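Local coordinates for L-lactate dehydrogenase (Trichomonas vaginalis, PDB 4UUL), which probably interconverts 2-oxo acids and L-2-hydroxy acids such as pyruvate and L-lactate, using NADH and NAD+ as the redox cofactor, at residues 133-137 against 282-286; 190-195 against 217-222; 22-27 against 59-64; 162-166 against 177-181. The protein carries 1 engineered substitution. All blocks are in the same frame, centred on the assembly; numbering follows the deposited sequence.

Contact 1 (133-137 against 282-286); sequences NTNCE and GVVFS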
loop_
_atom_site.group_PDB
_atom_site.type_symbol
_atom_site.label_atom_id
_atom_site.label_comp_id
_atom_site.label_asym_id
_atom_site.label_seq_id
_atom_site.Cartn_x
_atom_site.Cartn_y
_atom_site.Cartn_z
ATOM N N ASN B 133 13.426 -20.426 -0.575
ATOM C CA ASN B 133 13.484 -21.625 0.220
ATOM C C ASN B 133 14.896 -21.909 0.707
ATOM O O ASN B 133 15.104 -22.296 1.865
ATOM C CB ASN B 133 13.041 -22.871 -0.574
ATOM C CG ASN B 133 11.638 -22.799 -1.130
ATOM O OD1 ASN B 133 11.303 -21.888 -1.913
ATOM N ND2 ASN B 133 10.827 -23.809 -0.808
ATOM N N THR B 134 15.863 -21.777 -0.185
ATOM C CA THR B 134 17.244 -22.089 0.180
ATOM C C THR B 134 17.844 -21.014 1.094
ATOM O O THR B 134 18.496 -21.361 2.083
ATOM C CB THR B 134 18.097 -22.335 -1.023
ATOM O OG1 THR B 134 17.567 -23.506 -1.647
ATOM C CG2 THR B 134 19.566 -22.549 -0.675
ATOM N N ASN B 135 17.525 -19.732 0.838
ATOM C CA ASN B 135 17.931 -18.712 1.753
ATOM C C ASN B 135 17.394 -18.960 3.160
ATOM O O ASN B 135 18.104 -18.739 4.152
ATOM C CB ASN B 135 17.450 -17.351 1.255
ATOM C CG ASN B 135 18.189 -16.874 0.005
ATOM O OD1 ASN B 135 19.295 -17.308 -0.299
ATOM N ND2 ASN B 135 17.640 -15.836 -0.623
ATOM N N CYS B 136 16.132 -19.405 3.229
ATOM C CA CYS B 136 15.507 -19.697 4.501
ATOM C C CYS B 136 16.246 -20.832 5.243
ATOM O O CYS B 136 16.543 -20.749 6.422
ATOM C CB CYS B 136 14.049 -20.051 4.288
ATOM S SG CYS B 136 13.074 -20.242 5.800
ATOM N N GLU B 137 16.500 -21.918 4.515
ATOM C CA GLU B 137 17.249 -23.040 5.096
ATOM C C GLU B 137 18.591 -22.571 5.648
ATOM O O GLU B 137 18.997 -22.964 6.736
ATOM C CB GLU B 137 17.426 -24.113 4.045
ATOM C CG GLU B 137 18.198 -25.342 4.488
ATOM C CD GLU B 137 17.571 -26.184 5.553
ATOM O OE1 GLU B 137 16.331 -26.244 5.642
ATOM O OE2 GLU B 137 18.353 -26.892 6.281
ATOM N N GLY B 282 14.886 -31.710 6.099
ATOM C CA GLY B 282 16.197 -31.126 5.848
ATOM C C GLY B 282 16.213 -29.948 4.886
ATOM O O GLY B 282 17.276 -29.377 4.698
ATOM N N VAL B 283 15.074 -29.617 4.281
ATOM C CA VAL B 283 14.951 -28.458 3.423
ATOM C C VAL B 283 13.708 -27.668 3.874
ATOM O O VAL B 283 12.976 -28.110 4.762
ATOM C CB VAL B 283 14.853 -28.820 1.949
ATOM C CG1 VAL B 283 16.159 -29.429 1.444
ATOM C CG2 VAL B 283 13.674 -29.746 1.672
ATOM N N VAL B 284 13.499 -26.524 3.232
ATOM C CA VAL B 284 12.312 -25.683 3.399
ATOM C C VAL B 284 11.485 -25.906 2.145
ATOM O O VAL B 284 11.976 -25.723 1.024
ATOM C CB VAL B 284 12.712 -24.225 3.627
ATOM C CG1 VAL B 284 11.481 -23.294 3.573
ATOM C CG2 VAL B 284 13.472 -24.081 4.915
ATOM N N PHE B 285 10.219 -26.310 2.319
ATOM C CA PHE B 285 9.407 -26.864 1.235
ATOM C C PHE B 285 8.004 -26.270 1.364
ATOM O O PHE B 285 7.467 -26.227 2.472
ATOM C CB PHE B 285 9.398 -28.385 1.450
ATOM C CG PHE B 285 8.831 -29.212 0.304
ATOM C CD1 PHE B 285 7.447 -29.378 0.121
ATOM C CD2 PHE B 285 9.689 -29.892 -0.543
ATOM C CE1 PHE B 285 6.965 -30.152 -0.898
ATOM C CE2 PHE B 285 9.183 -30.669 -1.564
ATOM C CZ PHE B 285 7.851 -30.806 -1.758
ATOM N N SER B 286 7.431 -25.788 0.250
ATOM C CA SER B 286 6.090 -25.255 0.326
ATOM C C SER B 286 5.059 -26.378 0.432
ATOM O O SER B 286 5.075 -27.345 -0.349
ATOM C CB SER B 286 5.793 -24.377 -0.897
ATOM O OG SER B 286 4.509 -23.794 -0.748
HETATM O O HOH W 1 15.419 -25.326 1.505
HETATM O O HOH W 2 14.604 -28.082 7.475
#
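The carboxamide nitrogen of Asn133 is gripped twice: ND2 donates to Val284 O at 2.9 Å, nearly straight at 171°, and also to the backbone oxygen of Gly184. The Val284 oxygen lies in the plane of the Asn133 amide, whereas ND2 sits well above the carbonyl plane of Val284. Two backbone acceptors on one nitrogen fix which end of the amide is ND2 and hold its rotation. The Val284 side chain packs between strand and helix: CG2 touches Cys136 SG at 4.0 Å and Glu137 OE1 at 3.7 Å.

Glu137 leaves the helix with CG anti to the backbone N and bends at chi2 (65°), bringing OE1 near Val283 CA. Two waters bridge helix and incoming chain: water 2 donates to Glu137 OE1 and to Val283 O, in the loop, and water 1 accepts from Val284 N, first in the strand, at 2.8 Å and gives Asn133 O a weak bond. Lys324 NZ, hydrogen-bonded to Gly282 O, also makes a long, weak ion pair with Glu137 OE2, probably easing the approach of these acceptors. This joins the NAD-binding and C-terminal domains beside the predicted proton acceptor His186, in the interdomain cleft where LDH/MDH enzymes place their active site.

Contact 2 (190-195 against 217-222); sequences MVADLT and VFDTFF
Leu194 reaches from the end of strand 191-193 toward helix 214-236, and its side chain is spent largely on the Phe221 ring. CB leads to CG, which lies 3.7 Å from Phe221 CE2. Beyond the branch, CD1 settles over the middle of one ring face, 3.8 Å from the centroid and 12° off the normal, a clear CH-pi contact, and it also meets Val217 CG1 at 4.2 Å. The other methyl, CD2, meets Phe221 CZ and also Ile180 of the neighbouring strand.

Phe221 CG stands anti to the backbone N (chi1 165°), which swings the ring off the helix into the space between Leu194 and helix 156-170, where Ala162 and Val166 meet it. This is helix-on-sheet packing within the C-terminal domain: strand 191-193 is an outer strand of an antiparallel sheet and helix 214-236 packs against it. Ala192 CB touches two rings, reaching Phe221 CE2 at 3.6 Å and meeting Phe222 at its edge, near CD1. At the far end the backbone oxygen Met190 O approaches Phe222 CE1 at 3.3 Å.

Water 3 bridges the two backbones, donating to Ala192 O at 2.9 Å and to Val217 O. At the end of the strand, Asp193 OD1 accepts from Thr195 N in an Asx turn and, on its syn lone pair, from Thr195 OG1 at 2.7 Å.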
loop_
_atom_site.group_PDB
_atom_site.type_symbol
_atom_site.label_atom_id
_atom_site.label_comp_id
_atom_site.label_asym_id
_atom_site.label_seq_id
_atom_site.Cartn_x
_atom_site.Cartn_y
_atom_site.Cartn_z
ATOM N N MET B 190 8.779 -25.714 -9.120
ATOM C CA MET B 190 7.592 -25.455 -8.322
ATOM C C MET B 190 6.425 -26.250 -8.875
ATOM O O MET B 190 6.235 -26.376 -10.086
ATOM C CB MET B 190 7.232 -24.006 -8.423
ATOM C CG MET B 190 6.243 -23.495 -7.433
ATOM S SD MET B 190 5.914 -21.722 -7.585
ATOM C CE MET B 190 5.206 -21.613 -9.224
ATOM N N VAL B 191 5.602 -26.770 -7.964
ATOM C CA VAL B 191 4.460 -27.588 -8.345
ATOM C C VAL B 191 3.171 -26.770 -8.125
ATOM O O VAL B 191 2.751 -26.566 -6.977
ATOM C CB VAL B 191 4.401 -28.886 -7.518
ATOM C CG1 VAL B 191 3.290 -29.741 -8.113
ATOM C CG2 VAL B 191 5.727 -29.614 -7.531
ATOM N N ALA B 192 2.551 -26.308 -9.207
ATOM C CA ALA B 192 1.262 -25.599 -9.123
ATOM C C ALA B 192 0.195 -26.695 -9.321
ATOM O O ALA B 192 -0.123 -27.112 -10.447
ATOM C CB ALA B 192 1.194 -24.502 -10.185
ATOM N N ASP B 193 -0.305 -27.185 -8.214
ATOM C CA ASP B 193 -1.161 -28.358 -8.164
ATOM C C ASP B 193 -2.638 -27.988 -8.188
ATOM O O ASP B 193 -3.128 -27.263 -7.293
ATOM C CB ASP B 193 -0.848 -29.092 -6.868
ATOM C CG ASP B 193 -1.708 -30.333 -6.617
ATOM O OD1 ASP B 193 -2.224 -30.922 -7.581
ATOM O OD2 ASP B 193 -1.818 -30.710 -5.425
ATOM N N LEU B 194 -3.325 -28.436 -9.223
ATOM C CA LEU B 194 -4.753 -28.302 -9.362
ATOM C C LEU B 194 -5.494 -29.577 -9.074
ATOM O O LEU B 194 -6.721 -29.598 -9.230
ATOM C CB LEU B 194 -5.101 -27.809 -10.766
ATOM C CG LEU B 194 -4.527 -26.449 -11.155
ATOM C CD1 LEU B 194 -5.023 -26.002 -12.548
ATOM C CD2 LEU B 194 -4.756 -25.353 -10.074
ATOM N N THR B 195 -4.795 -30.651 -8.734
ATOM C CA THR B 195 -5.452 -31.974 -8.607
ATOM C C THR B 195 -6.363 -32.140 -7.398
ATOM O O THR B 195 -7.161 -33.074 -7.378
ATOM C CB THR B 195 -4.458 -33.133 -8.661
ATOM O OG1 THR B 195 -3.671 -33.141 -7.488
ATOM C CG2 THR B 195 -3.579 -33.039 -9.871
ATOM N N VAL B 217 -4.491 -27.812 -17.910
ATOM C CA VAL B 217 -4.059 -28.084 -16.533
ATOM C C VAL B 217 -2.590 -28.418 -16.431
ATOM O O VAL B 217 -1.889 -27.862 -15.570
ATOM C CB VAL B 217 -4.893 -29.230 -15.902
ATOM C CG1 VAL B 217 -4.350 -29.617 -14.553
ATOM C CG2 VAL B 217 -6.374 -28.829 -15.839
ATOM N N PHE B 218 -2.117 -29.323 -17.285
ATOM C CA PHE B 218 -0.794 -29.907 -17.108
ATOM C C PHE B 218 0.244 -29.394 -18.098
ATOM O O PHE B 218 1.330 -29.962 -18.214
ATOM C CB PHE B 218 -0.892 -31.435 -17.188
ATOM C CG PHE B 218 -1.725 -32.027 -16.094
ATOM C CD1 PHE B 218 -1.229 -32.105 -14.776
ATOM C CD2 PHE B 218 -3.008 -32.495 -16.374
ATOM C CE1 PHE B 218 -2.023 -32.643 -13.764
ATOM C CE2 PHE B 218 -3.812 -33.016 -15.368
ATOM C CZ PHE B 218 -3.335 -33.100 -14.070
ATOM N N ASP B 219 -0.072 -28.314 -18.799
ATOM C CA ASP B 219 0.934 -27.632 -19.589
ATOM C C ASP B 219 0.768 -26.103 -19.614
ATOM O O ASP B 219 1.608 -25.366 -19.072
ATOM C CB ASP B 219 0.949 -28.171 -21.006
ATOM C CG ASP B 219 2.133 -27.665 -21.775
ATOM O OD1 ASP B 219 3.254 -28.162 -21.512
ATOM O OD2 ASP B 219 1.957 -26.741 -22.602
ATOM N N THR B 220 -0.305 -25.621 -20.232
ATOM C CA THR B 220 -0.526 -24.185 -20.372
ATOM C C THR B 220 -0.548 -23.450 -19.029
ATOM O O THR B 220 0.048 -22.366 -18.895
ATOM C CB THR B 220 -1.877 -23.895 -21.024
ATOM O OG1 THR B 220 -1.953 -24.553 -22.290
ATOM C CG2 THR B 220 -2.073 -22.384 -21.203
ATOM N N PHE B 221 -1.265 -24.002 -18.056
ATOM C CA PHE B 221 -1.475 -23.316 -16.793
ATOM C C PHE B 221 -0.122 -23.001 -16.141
ATOM O O PHE B 221 0.140 -21.851 -15.809
ATOM C CB PHE B 221 -2.391 -24.148 -15.910
ATOM C CG PHE B 221 -2.390 -23.742 -14.488
ATOM C CD1 PHE B 221 -3.067 -22.619 -14.062
ATOM C CD2 PHE B 221 -1.751 -24.528 -13.569
ATOM C CE1 PHE B 221 -3.036 -22.270 -12.711
ATOM C CE2 PHE B 221 -1.748 -24.208 -12.259
ATOM C CZ PHE B 221 -2.350 -23.073 -11.828
ATOM N N PHE B 222 0.773 -23.977 -16.027
ATOM C CA PHE B 222 2.069 -23.693 -15.370
ATOM C C PHE B 222 2.909 -22.714 -16.176
ATOM O O PHE B 222 3.684 -21.903 -15.619
ATOM C CB PHE B 222 2.875 -24.972 -15.101
ATOM C CG PHE B 222 4.172 -24.734 -14.348
ATOM C CD1 PHE B 222 4.157 -24.370 -13.018
ATOM C CD2 PHE B 222 5.399 -24.872 -14.981
ATOM C CE1 PHE B 222 5.334 -24.167 -12.320
ATOM C CE2 PHE B 222 6.572 -24.669 -14.285
ATOM C CZ PHE B 222 6.533 -24.308 -12.951
HETATM O O HOH W 3 -1.029 -28.291 -12.939
#

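Contact 3 (22-27 against 59-64); sequences HWIASG and CAFPHL
Phe61 lays one ring face against the end of helix 15-25, with Ala25 CB 3.4 Å from Phe61 CD2 and Ser26 N above the rim of that face. Its tip, CZ, lies 3.6 Å from His22 O. The opposite face carries Cys59 CB from its own segment, so the ring is sandwiched. Cys59 SG meets the His22 imidazole in plane at its edge, 3.7 Å from CD2.

Gly27 CA sits over the centre of the His63 ring, 3.6 Å from the centroid, in a CH-pi contact. Positive phi at Gly27 closes the helix as a Schellman motif, and the lack of a side chain lets the imidazole come this close. Water 4 lies in the plane of the His63 ring, 2.8 Å from ND1; it also donates to Ala25 O and accepts from His63 N.

In the second shell, His22 ND1 bonds to Tyr18 O, Ser26 OG donates to Trp23 O at 2.6 Å, and a type I turn runs from Phe61 to Leu64. At this subunit interface Lys246 of the second subunit bonds to Cys59 O and packs on Phe61. In the Rossmann-type NAD-binding domain the contact joins the C-terminal end of helix 15-25 to the loop between helix 46-57 and strand 64-70. Direct hydrogen bonds are absent between the segments, so their polar coupling rests on water 4 and the remainder on close apolar and ring-face fit.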
loop_
_atom_site.group_PDB
_atom_site.type_symbol
_atom_site.label_atom_id
_atom_site.label_comp_id
_atom_site.label_asym_id
_atom_site.label_seq_id
_atom_site.Cartn_x
_atom_site.Cartn_y
_atom_site.Cartn_z
ATOM N N HIS B 22 4.399 1.078 4.942
ATOM C CA HIS B 22 3.180 1.855 5.114
ATOM C C HIS B 22 1.961 0.984 5.445
ATOM O O HIS B 22 1.137 1.334 6.285
ATOM C CB HIS B 22 2.904 2.695 3.866
ATOM C CG HIS B 22 3.726 3.942 3.750
ATOM N ND1 HIS B 22 4.987 3.967 3.213
ATOM C CD2 HIS B 22 3.449 5.223 4.109
ATOM C CE1 HIS B 22 5.459 5.205 3.278
ATOM N NE2 HIS B 22 4.549 5.974 3.822
ATOM N N TRP B 23 1.896 -0.172 4.820
ATOM C CA TRP B 23 0.769 -1.060 5.004
ATOM C C TRP B 23 0.753 -1.548 6.440
ATOM O O TRP B 23 -0.270 -1.516 7.113
ATOM C CB TRP B 23 0.857 -2.199 4.003
ATOM C CG TRP B 23 -0.480 -2.819 3.586
ATOM C CD1 TRP B 23 -1.663 -2.733 4.250
ATOM C CD2 TRP B 23 -0.761 -3.547 2.377
ATOM N NE1 TRP B 23 -2.647 -3.436 3.580
ATOM C CE2 TRP B 23 -2.123 -3.921 2.413
ATOM C CE3 TRP B 23 0.002 -3.917 1.282
ATOM C CZ2 TRP B 23 -2.729 -4.633 1.387
ATOM C CZ3 TRP B 23 -0.603 -4.631 0.268
ATOM C CH2 TRP B 23 -1.945 -4.987 0.332
ATOM N N ILE B 24 1.904 -1.955 6.937
ATOM C CA ILE B 24 2.012 -2.399 8.329
ATOM C C ILE B 24 1.702 -1.242 9.300
ATOM O O ILE B 24 0.970 -1.405 10.289
ATOM C CB ILE B 24 3.396 -2.992 8.610
ATOM C CG1 ILE B 24 3.527 -4.321 7.834
ATOM C CG2 ILE B 24 3.578 -3.270 10.111
ATOM C CD1 ILE B 24 4.887 -4.876 7.791
ATOM N N ALA B 25 2.253 -0.061 9.015
ATOM C CA ALA B 25 2.042 1.090 9.887
ATOM C C ALA B 25 0.578 1.520 9.941
ATOM O O ALA B 25 0.169 2.149 10.919
ATOM C CB ALA B 25 2.895 2.240 9.488
ATOM N N SER B 26 -0.179 1.219 8.887
ATOM C CA SER B 26 -1.590 1.537 8.833
ATOM C C SER B 26 -2.431 0.667 9.732
ATOM O O SER B 26 -3.629 0.957 9.881
ATOM C CB SER B 26 -2.099 1.415 7.399
ATOM O OG SER B 26 -2.365 0.069 7.049
ATOM N N GLY B 27 -1.846 -0.395 10.323
ATOM C CA GLY B 27 -2.554 -1.233 11.267
ATOM C C GLY B 27 -2.989 -2.589 10.735
ATOM O O GLY B 27 -3.608 -3.381 11.464
ATOM N N CYS B 59 2.122 10.459 7.412
ATOM C CA CYS B 59 0.820 9.793 7.483
ATOM C C CYS B 59 0.166 9.968 8.862
ATOM O O CYS B 59 -1.002 9.638 8.996
ATOM C CB CYS B 59 0.972 8.302 7.174
ATOM S SG CYS B 59 1.368 7.976 5.444
ATOM N N ALA B 60 0.928 10.349 9.885
ATOM C CA ALA B 60 0.377 10.487 11.235
ATOM C C ALA B 60 -0.364 9.232 11.638
ATOM O O ALA B 60 -1.472 9.257 12.150
ATOM C CB ALA B 60 -0.492 11.766 11.351
ATOM N N PHE B 61 0.275 8.078 11.443
ATOM C CA PHE B 61 -0.352 6.784 11.713
ATOM C C PHE B 61 -0.539 6.573 13.215
ATOM O O PHE B 61 0.450 6.517 13.933
ATOM C CB PHE B 61 0.562 5.665 11.214
ATOM C CG PHE B 61 0.549 5.432 9.737
ATOM C CD1 PHE B 61 -0.621 5.129 9.067
ATOM C CD2 PHE B 61 1.736 5.449 9.039
ATOM C CE1 PHE B 61 -0.624 4.793 7.689
ATOM C CE2 PHE B 61 1.753 5.108 7.675
ATOM C CZ PHE B 61 0.566 4.776 7.013
ATOM N N PRO B 62 -1.779 6.327 13.675
ATOM C CA PRO B 62 -1.926 6.064 15.105
ATOM C C PRO B 62 -1.244 4.769 15.563
ATOM O O PRO B 62 -0.919 4.592 16.739
ATOM C CB PRO B 62 -3.448 5.982 15.322
ATOM C CG PRO B 62 -4.038 5.883 13.965
ATOM C CD PRO B 62 -3.080 6.489 13.002
ATOM N N HIS B 63 -1.063 3.822 14.642
ATOM C CA HIS B 63 -0.477 2.522 15.013
ATOM C C HIS B 63 1.032 2.541 15.059
ATOM O O HIS B 63 1.638 1.569 15.484
ATOM C CB HIS B 63 -0.918 1.388 14.069
ATOM C CG HIS B 63 -2.368 1.071 14.123
ATOM N ND1 HIS B 63 -3.316 1.745 13.392
ATOM C CD2 HIS B 63 -3.035 0.108 14.798
ATOM C CE1 HIS B 63 -4.499 1.216 13.617
ATOM N NE2 HIS B 63 -4.361 0.221 14.465
ATOM N N LEU B 64 1.650 3.601 14.578
ATOM C CA LEU B 64 3.095 3.645 14.481
ATOM C C LEU B 64 3.702 4.225 15.731
ATOM O O LEU B 64 3.656 5.418 15.961
ATOM C CB LEU B 64 3.545 4.399 13.234
ATOM C CG LEU B 64 5.050 4.374 12.917
ATOM C CD1 LEU B 64 5.578 2.969 12.695
ATOM C CD2 LEU B 64 5.344 5.189 11.682
HETATM O O HOH W 4 -2.099 3.593 11.755
#

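Contact 4 (162-166 against 177-181); sequences AYYEV and VHDII
Ile180 is the apolar centre, wedged between three residues of helix 156-170. Its CG2 touches Ala162 CB at 3.8 Å, while CD1 meets Val166 CB at 3.9 Å as the two side chains reach toward each other, tip to tip. The same CD1 stands over the centre of the Tyr163 ring, 4.0 Å from the centroid and 9° off the normal, and Ile180 CB comes to Tyr163 CE2 at 3.6 Å over the same face. Extended by a chi2 of 176°, the isoleucine chain thus runs along the tyrosine ring while its end lodges against the helix.

Val177 extends the apolar contact at the other end of its segment. Its CG1 lies 4.2 Å from Val166 CG1 and also touches Tyr163 CE1, while Val177 O meets the same ring at its edge, in plane.

Tyr163 leaves the helix with an unusual chi1 of -94° and carries the contact out to its polar rim. Its hydroxyl donates to water 5 at 2.6 Å, and this water donates in turn to Ile180 O. Ile180 N gives the hydroxyl a weak bond of 3.3 Å, so backbone and water together hold the phenol end close to the strand's break at Asp179. Helix 156-170 thus packs on the next strand, 177-183, through Ala162, Val166, Ile180 and the Tyr163 ring, part of the alpha/beta C-terminal domain of the LDH/MDH family.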
loop_
_atom_site.group_PDB
_atom_site.type_symbol
_atom_site.label_atom_id
_atom_site.label_comp_id
_atom_site.label_asym_id
_atom_site.label_seq_id
_atom_site.Cartn_x
_atom_site.Cartn_y
_atom_site.Cartn_z
ATOM N N ALA B 162 -2.211 -18.239 -9.078
ATOM C CA ALA B 162 -2.897 -19.428 -9.564
ATOM C C ALA B 162 -4.391 -19.353 -9.352
ATOM O O ALA B 162 -5.176 -19.726 -10.236
ATOM C CB ALA B 162 -2.330 -20.662 -8.877
ATOM N N TYR B 163 -4.809 -18.813 -8.205
ATOM C CA TYR B 163 -6.242 -18.657 -7.978
ATOM C C TYR B 163 -6.897 -17.726 -8.990
ATOM O O TYR B 163 -7.971 -18.038 -9.509
ATOM C CB TYR B 163 -6.532 -18.142 -6.551
ATOM C CG TYR B 163 -6.813 -19.240 -5.539
ATOM C CD1 TYR B 163 -8.096 -19.716 -5.323
ATOM C CD2 TYR B 163 -5.785 -19.811 -4.788
ATOM C CE1 TYR B 163 -8.335 -20.721 -4.406
ATOM C CE2 TYR B 163 -6.001 -20.811 -3.859
ATOM C CZ TYR B 163 -7.303 -21.256 -3.668
ATOM O OH TYR B 163 -7.567 -22.253 -2.761
ATOM N N TYR B 164 -6.273 -16.600 -9.253
ATOM C CA TYR B 164 -6.907 -15.692 -10.190
ATOM C C TYR B 164 -6.981 -16.316 -11.583
ATOM O O TYR B 164 -8.002 -16.230 -12.268
ATOM C CB TYR B 164 -6.159 -14.374 -10.197
ATOM C CG TYR B 164 -7.057 -13.302 -10.839
ATOM C CD1 TYR B 164 -7.072 -13.132 -12.209
ATOM C CD2 TYR B 164 -7.908 -12.475 -10.046
ATOM C CE1 TYR B 164 -7.874 -12.190 -12.838
ATOM C CE2 TYR B 164 -8.738 -11.512 -10.653
ATOM C CZ TYR B 164 -8.720 -11.379 -12.029
ATOM O OH TYR B 164 -9.512 -10.435 -12.586
ATOM N N GLU B 165 -5.927 -17.014 -11.996
ATOM C CA GLU B 165 -5.910 -17.591 -13.314
ATOM C C GLU B 165 -7.009 -18.633 -13.444
ATOM O O GLU B 165 -7.716 -18.680 -14.429
ATOM C CB GLU B 165 -4.527 -18.187 -13.595
ATOM C CG GLU B 165 -4.425 -19.115 -14.743
ATOM C CD GLU B 165 -4.767 -18.453 -16.096
ATOM O OE1 GLU B 165 -4.715 -17.203 -16.206
ATOM O OE2 GLU B 165 -5.100 -19.192 -17.055
ATOM N N VAL B 166 -7.129 -19.509 -12.457
ATOM C CA VAL B 166 -8.100 -20.580 -12.550
ATOM C C VAL B 166 -9.508 -20.049 -12.453
ATOM O O VAL B 166 -10.378 -20.466 -13.210
ATOM C CB VAL B 166 -7.834 -21.660 -11.476
ATOM C CG1 VAL B 166 -8.993 -22.651 -11.431
ATOM C CG2 VAL B 166 -6.498 -22.345 -11.776
ATOM N N VAL B 177 -13.342 -20.923 -5.757
ATOM C CA VAL B 177 -12.340 -21.941 -6.090
ATOM C C VAL B 177 -11.694 -22.293 -4.765
ATOM O O VAL B 177 -11.563 -21.434 -3.913
ATOM C CB VAL B 177 -11.314 -21.415 -7.084
ATOM C CG1 VAL B 177 -10.272 -22.473 -7.423
ATOM C CG2 VAL B 177 -12.009 -20.921 -8.344
ATOM N N HIS B 178 -11.314 -23.554 -4.606
ATOM C CA HIS B 178 -10.822 -24.077 -3.341
ATOM C C HIS B 178 -9.682 -25.048 -3.565
ATOM O O HIS B 178 -9.703 -25.816 -4.512
ATOM C CB HIS B 178 -11.960 -24.823 -2.626
ATOM C CG HIS B 178 -13.172 -23.982 -2.430
ATOM N ND1 HIS B 178 -13.314 -23.107 -1.374
ATOM C CD2 HIS B 178 -14.285 -23.854 -3.182
ATOM C CE1 HIS B 178 -14.482 -22.485 -1.479
ATOM N NE2 HIS B 178 -15.087 -22.922 -2.570
ATOM N N ASP B 179 -8.731 -25.016 -2.651
ATOM C CA ASP B 179 -7.702 -26.056 -2.524
ATOM C C ASP B 179 -6.732 -26.133 -3.685
ATOM O O ASP B 179 -6.225 -27.215 -3.998
ATOM C CB ASP B 179 -8.331 -27.421 -2.235
ATOM C CG ASP B 179 -9.059 -27.443 -0.929
ATOM O OD1 ASP B 179 -8.650 -26.744 0.020
ATOM O OD2 ASP B 179 -10.075 -28.153 -0.856
ATOM N N ILE B 180 -6.398 -25.000 -4.278
ATOM C CA ILE B 180 -5.193 -24.886 -5.116
ATOM C C ILE B 180 -3.967 -24.814 -4.206
ATOM O O ILE B 180 -3.988 -24.111 -3.206
ATOM C CB ILE B 180 -5.262 -23.646 -6.022
ATOM C CG1 ILE B 180 -6.414 -23.791 -7.012
ATOM C CG2 ILE B 180 -3.922 -23.413 -6.709
ATOM C CD1 ILE B 180 -6.613 -22.554 -7.876
ATOM N N ILE B 181 -2.900 -25.548 -4.549
ATOM C CA ILE B 181 -1.729 -25.584 -3.691
ATOM C C ILE B 181 -0.478 -25.385 -4.532
ATOM O O ILE B 181 -0.378 -25.928 -5.634
ATOM C CB ILE B 181 -1.605 -26.958 -2.996
ATOM C CG1 ILE B 181 -2.906 -27.322 -2.276
ATOM C CG2 ILE B 181 -0.383 -26.986 -2.069
ATOM C CD1 ILE B 181 -2.951 -28.782 -1.904
HETATM O O HOH W 5 -5.689 -23.166 -1.210
#

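Overall arrangement
Contacts 2 and 4 form one continuous block of the C-terminal domain: their centres are 10 Å apart, strands 177-183 and 191-193 are neighbours in one antiparallel sheet, and Asp193 N probably bonds to Ile181 O at 2.9 Å. Contact 1 joins the two domains. Its centre lies 21 Å from that of contact 2, and both reach the predicted proton acceptor His186, whose side chain is about 4 Å from those of Asn133 and Met190. Contact 4 stands farther back, the side chain of Ala162 being about 11 Å from that of His186. Contact 3 lies apart in the NAD-binding domain against the second subunit, its centre 32 Å from that of contact 1 and 38 Å from that of contact 2.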